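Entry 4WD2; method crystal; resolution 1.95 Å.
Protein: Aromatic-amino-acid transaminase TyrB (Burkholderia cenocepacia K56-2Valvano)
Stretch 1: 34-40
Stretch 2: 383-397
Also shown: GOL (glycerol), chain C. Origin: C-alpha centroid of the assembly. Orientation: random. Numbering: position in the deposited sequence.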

# COMPACT_ATOMS: atom_id res chain seq x y z
N ASP A 34 -4.57 39.96 1.25
CA ASP A 34 -3.59 39.70 0.21
C ASP A 34 -2.26 39.23 0.77
O ASP A 34 -1.50 38.54 0.08
CB ASP A 34 -3.37 40.96 -0.64
N GLN A 35 -1.96 39.59 2.01
CA GLN A 35 -0.66 39.28 2.59
C GLN A 35 -0.67 38.04 3.47
O GLN A 35 0.27 37.80 4.23
CB GLN A 35 -0.14 40.48 3.39
CG GLN A 35 -0.01 41.74 2.57
CD GLN A 35 1.11 41.66 1.56
OE1 GLN A 35 2.28 41.86 1.89
NE2 GLN A 35 0.77 41.37 0.31
N LYS A 36 -1.73 37.25 3.38
CA LYS A 36 -1.84 36.05 4.19
C LYS A 36 -0.69 35.08 3.89
O LYS A 36 -0.20 35.03 2.76
CB LYS A 36 -3.19 35.36 3.98
CG LYS A 36 -3.45 34.92 2.56
CD LYS A 36 -4.83 34.28 2.44
CE LYS A 36 -5.17 33.94 1.01
NZ LYS A 36 -6.51 33.30 0.90
N VAL A 37 -0.25 34.34 4.90
CA VAL A 37 0.83 33.38 4.75
C VAL A 37 0.48 32.06 5.42
O VAL A 37 0.08 32.03 6.59
CB VAL A 37 2.16 33.92 5.34
CG1 VAL A 37 3.26 32.88 5.21
CG2 VAL A 37 2.57 35.22 4.67
N ASN A 38 0.62 30.96 4.68
CA ASN A 38 0.30 29.63 5.19
C ASN A 38 1.57 28.85 5.47
O ASN A 38 2.36 28.58 4.57
CB ASN A 38 -0.59 28.86 4.21
CG ASN A 38 -1.21 27.62 4.83
OD1 ASN A 38 -1.07 27.37 6.02
ND2 ASN A 38 -1.93 26.86 4.02
N LEU A 39 1.78 28.49 6.74
CA LEU A 39 2.93 27.70 7.12
C LEU A 39 2.46 26.44 7.85
O LEU A 39 3.18 25.86 8.65
CB LEU A 39 3.89 28.51 8.01
CG LEU A 39 4.34 29.88 7.50
CD1 LEU A 39 5.05 30.65 8.59
CD2 LEU A 39 5.23 29.77 6.26
N SER A 40 1.23 26.04 7.56
CA SER A 40 0.61 24.90 8.24
C SER A 40 0.80 23.59 7.47
O SER A 40 0.69 22.52 8.05
CB SER A 40 -0.88 25.16 8.46
OG SER A 40 -1.58 25.13 7.23
C1 GOL C . 1.46 27.74 1.25
O1 GOL C . 0.59 26.64 1.05
C2 GOL C . 2.91 27.25 1.31
O2 GOL C . 3.25 26.98 2.66
C3 GOL C . 3.84 28.30 0.73
O3 GOL C . 4.06 29.32 1.68
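Stretch 2 383-397: MCVAGLNDSNVGIVA

Stretch 2 packs on stretch 1 around Leu-39, a buried leucine (chi1 m, chi2 t) whose CA-to-CB bond points toward the partner and which gives up more surface to the contact than any other residue here. CD1 of Leu-39 lies 3.7 Å from CE of Met-383 and 4.1 Å from CG2 of Val-396, and CD2 of Leu-39 lies 3.5 Å from C of Gly-387. Both methyls of Leu-39 meet CD2 of Leu-388, CD2 at 4.0 Å and CD1 at 4.2 Å. The close approach to Gly-387 depends on the absence of a side chain: an ideal CB there would point toward stretch 1 and stand 2.9 Å from CD2 of Leu-39, a clash.

Val-37 (chi1 t), two residues earlier and also directed toward stretch 2, extends the apolar patch. Its CG1 meets CG2 of Val-396 at 3.8 Å, and its CG2 sits 4.0 Å from CG2 of Ile-395 and 3.7 Å from CB of Asn-392. Val-396 thus touches both Val-37 and Leu-39. Lys-36 and Asn-38, which alternate with these residues, point away, as expected along an extended segment with its short strand at 37-38.

Stretch 2 runs from a strand end at 383-384 through a 3-10 segment at 385-387 and a loop into the helix that includes 393-397 and continues beyond it. The register is reversed: CA of Leu-39 is nearest CA of Cys-384 (5.1 Å), CA of Val-37 nearest CA of Asn-392 (6.9 Å), and CA of Gln-35 nearest CA of Ile-395 (7.9 Å). The backbones are closest at the first pair, where N of Cys-384 donates to O of Leu-39 at 3.0 Å and 164°, the one hydrogen bond between the stretches.

Outward, Asn-392 precedes the helix and braces the loop of its own stretch: its ND2 donates to O of Gly-387 (3.1 Å), and its OD1 accepts from N of Asn-389 (2.9 Å). A glycerol, probably from the crystallisation liquor, links the two stretches nearby, its O2 donating to O of Asn-38 (2.6 Å) and its O3 to O of Gly-387 (2.8 Å). On stretch 1, OD1 of Asn-38 accepts from N of Ser-40 (3.1 Å) and from OG of Ser-40 (2.6 Å), tying the turn together on the side away from stretch 2.

At the exposed margin, the CA-to-CB bond of Gln-35 points sideways, but the end of its side chain comes nearer, bringing OE1 to 3.1 Å from CD1 of Ile-395, a tight contact with a methyl group.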

# COMPACT_ATOMS: atom_id res chain seq x y z
N MET A 383 5.66 25.49 13.02
CA MET A 383 5.69 26.15 11.72
C MET A 383 6.48 25.29 10.74
O MET A 383 7.47 24.65 11.11
CB MET A 383 6.28 27.57 11.83
CG MET A 383 7.80 27.70 11.82
SD MET A 383 8.40 29.28 11.14
CE MET A 383 7.10 30.39 11.63
N CYS A 384 6.02 25.24 9.49
CA CYS A 384 6.81 24.63 8.44
C CYS A 384 7.72 25.69 7.83
O CYS A 384 7.27 26.54 7.06
CB CYS A 384 5.93 24.01 7.35
SG CYS A 384 6.93 23.20 6.08
N VAL A 385 9.00 25.62 8.18
CA VAL A 385 10.00 26.56 7.69
C VAL A 385 10.10 26.56 6.17
O VAL A 385 10.40 27.58 5.55
CB VAL A 385 11.39 26.26 8.30
CG1 VAL A 385 12.39 27.35 7.96
CG2 VAL A 385 11.27 26.10 9.81
N ALA A 386 9.82 25.41 5.55
CA ALA A 386 9.88 25.30 4.09
C ALA A 386 8.81 26.16 3.41
O ALA A 386 8.89 26.44 2.21
CB ALA A 386 9.74 23.84 3.67
N GLY A 387 7.80 26.58 4.17
CA GLY A 387 6.77 27.46 3.65
C GLY A 387 7.22 28.90 3.51
O GLY A 387 6.51 29.74 2.93
N LEU A 388 8.40 29.19 4.04
CA LEU A 388 9.01 30.51 3.96
C LEU A 388 9.78 30.71 2.66
O LEU A 388 10.50 29.82 2.21
CB LEU A 388 9.95 30.74 5.14
CG LEU A 388 9.31 30.78 6.53
CD1 LEU A 388 10.38 30.73 7.61
CD2 LEU A 388 8.47 32.03 6.68
N ASN A 389 9.64 31.88 2.06
CA ASN A 389 10.43 32.26 0.90
C ASN A 389 10.65 33.77 0.94
O ASN A 389 10.20 34.43 1.88
CB ASN A 389 9.76 31.83 -0.40
CG ASN A 389 8.30 32.24 -0.47
OD1 ASN A 389 7.97 33.42 -0.42
ND2 ASN A 389 7.40 31.26 -0.59
N ASP A 390 11.32 34.32 -0.07
CA ASP A 390 11.61 35.75 -0.06
C ASP A 390 10.33 36.59 -0.10
O ASP A 390 10.33 37.73 0.34
CB ASP A 390 12.51 36.12 -1.24
CG ASP A 390 13.95 35.75 -1.00
OD1 ASP A 390 14.38 35.74 0.17
OD2 ASP A 390 14.66 35.47 -1.99
N SER A 391 9.25 36.01 -0.61
CA SER A 391 8.00 36.76 -0.72
C SER A 391 7.33 36.97 0.64
O SER A 391 6.54 37.90 0.80
CB SER A 391 7.02 36.05 -1.66
OG SER A 391 6.30 35.04 -0.97
N ASN A 392 7.63 36.12 1.63
CA ASN A 392 6.90 36.19 2.89
C ASN A 392 7.71 36.18 4.19
O ASN A 392 7.14 36.41 5.26
CB ASN A 392 5.87 35.05 2.95
CG ASN A 392 6.51 33.67 2.93
OD1 ASN A 392 7.63 33.48 3.41
ND2 ASN A 392 5.79 32.70 2.39
N VAL A 393 9.01 35.92 4.12
CA VAL A 393 9.78 35.74 5.35
C VAL A 393 9.85 37.04 6.17
O VAL A 393 9.84 37.00 7.40
CB VAL A 393 11.22 35.20 5.06
CG1 VAL A 393 12.05 36.22 4.29
CG2 VAL A 393 11.91 34.79 6.36
N GLY A 394 9.87 38.19 5.50
CA GLY A 394 9.82 39.45 6.20
C GLY A 394 8.48 39.66 6.89
O GLY A 394 8.43 40.11 8.04
N ILE A 395 7.40 39.33 6.18
CA ILE A 395 6.04 39.44 6.70
C ILE A 395 5.87 38.57 7.94
O ILE A 395 5.31 39.00 8.95
CB ILE A 395 5.01 39.02 5.62
CG1 ILE A 395 4.88 40.11 4.56
CG2 ILE A 395 3.65 38.71 6.24
CD1 ILE A 395 4.02 39.71 3.38
N VAL A 396 6.39 37.35 7.87
CA VAL A 396 6.31 36.42 8.99
C VAL A 396 7.12 36.88 10.20
O VAL A 396 6.62 36.87 11.33
CB VAL A 396 6.78 35.02 8.57
CG1 VAL A 396 6.85 34.09 9.77
CG2 VAL A 396 5.86 34.47 7.49
N ALA A 397 8.38 37.26 9.98
CA ALA A 397 9.24 37.69 11.08
C ALA A 397 8.66 38.91 11.79
O ALA A 397 8.74 39.03 13.01
CB ALA A 397 10.63 37.99 10.56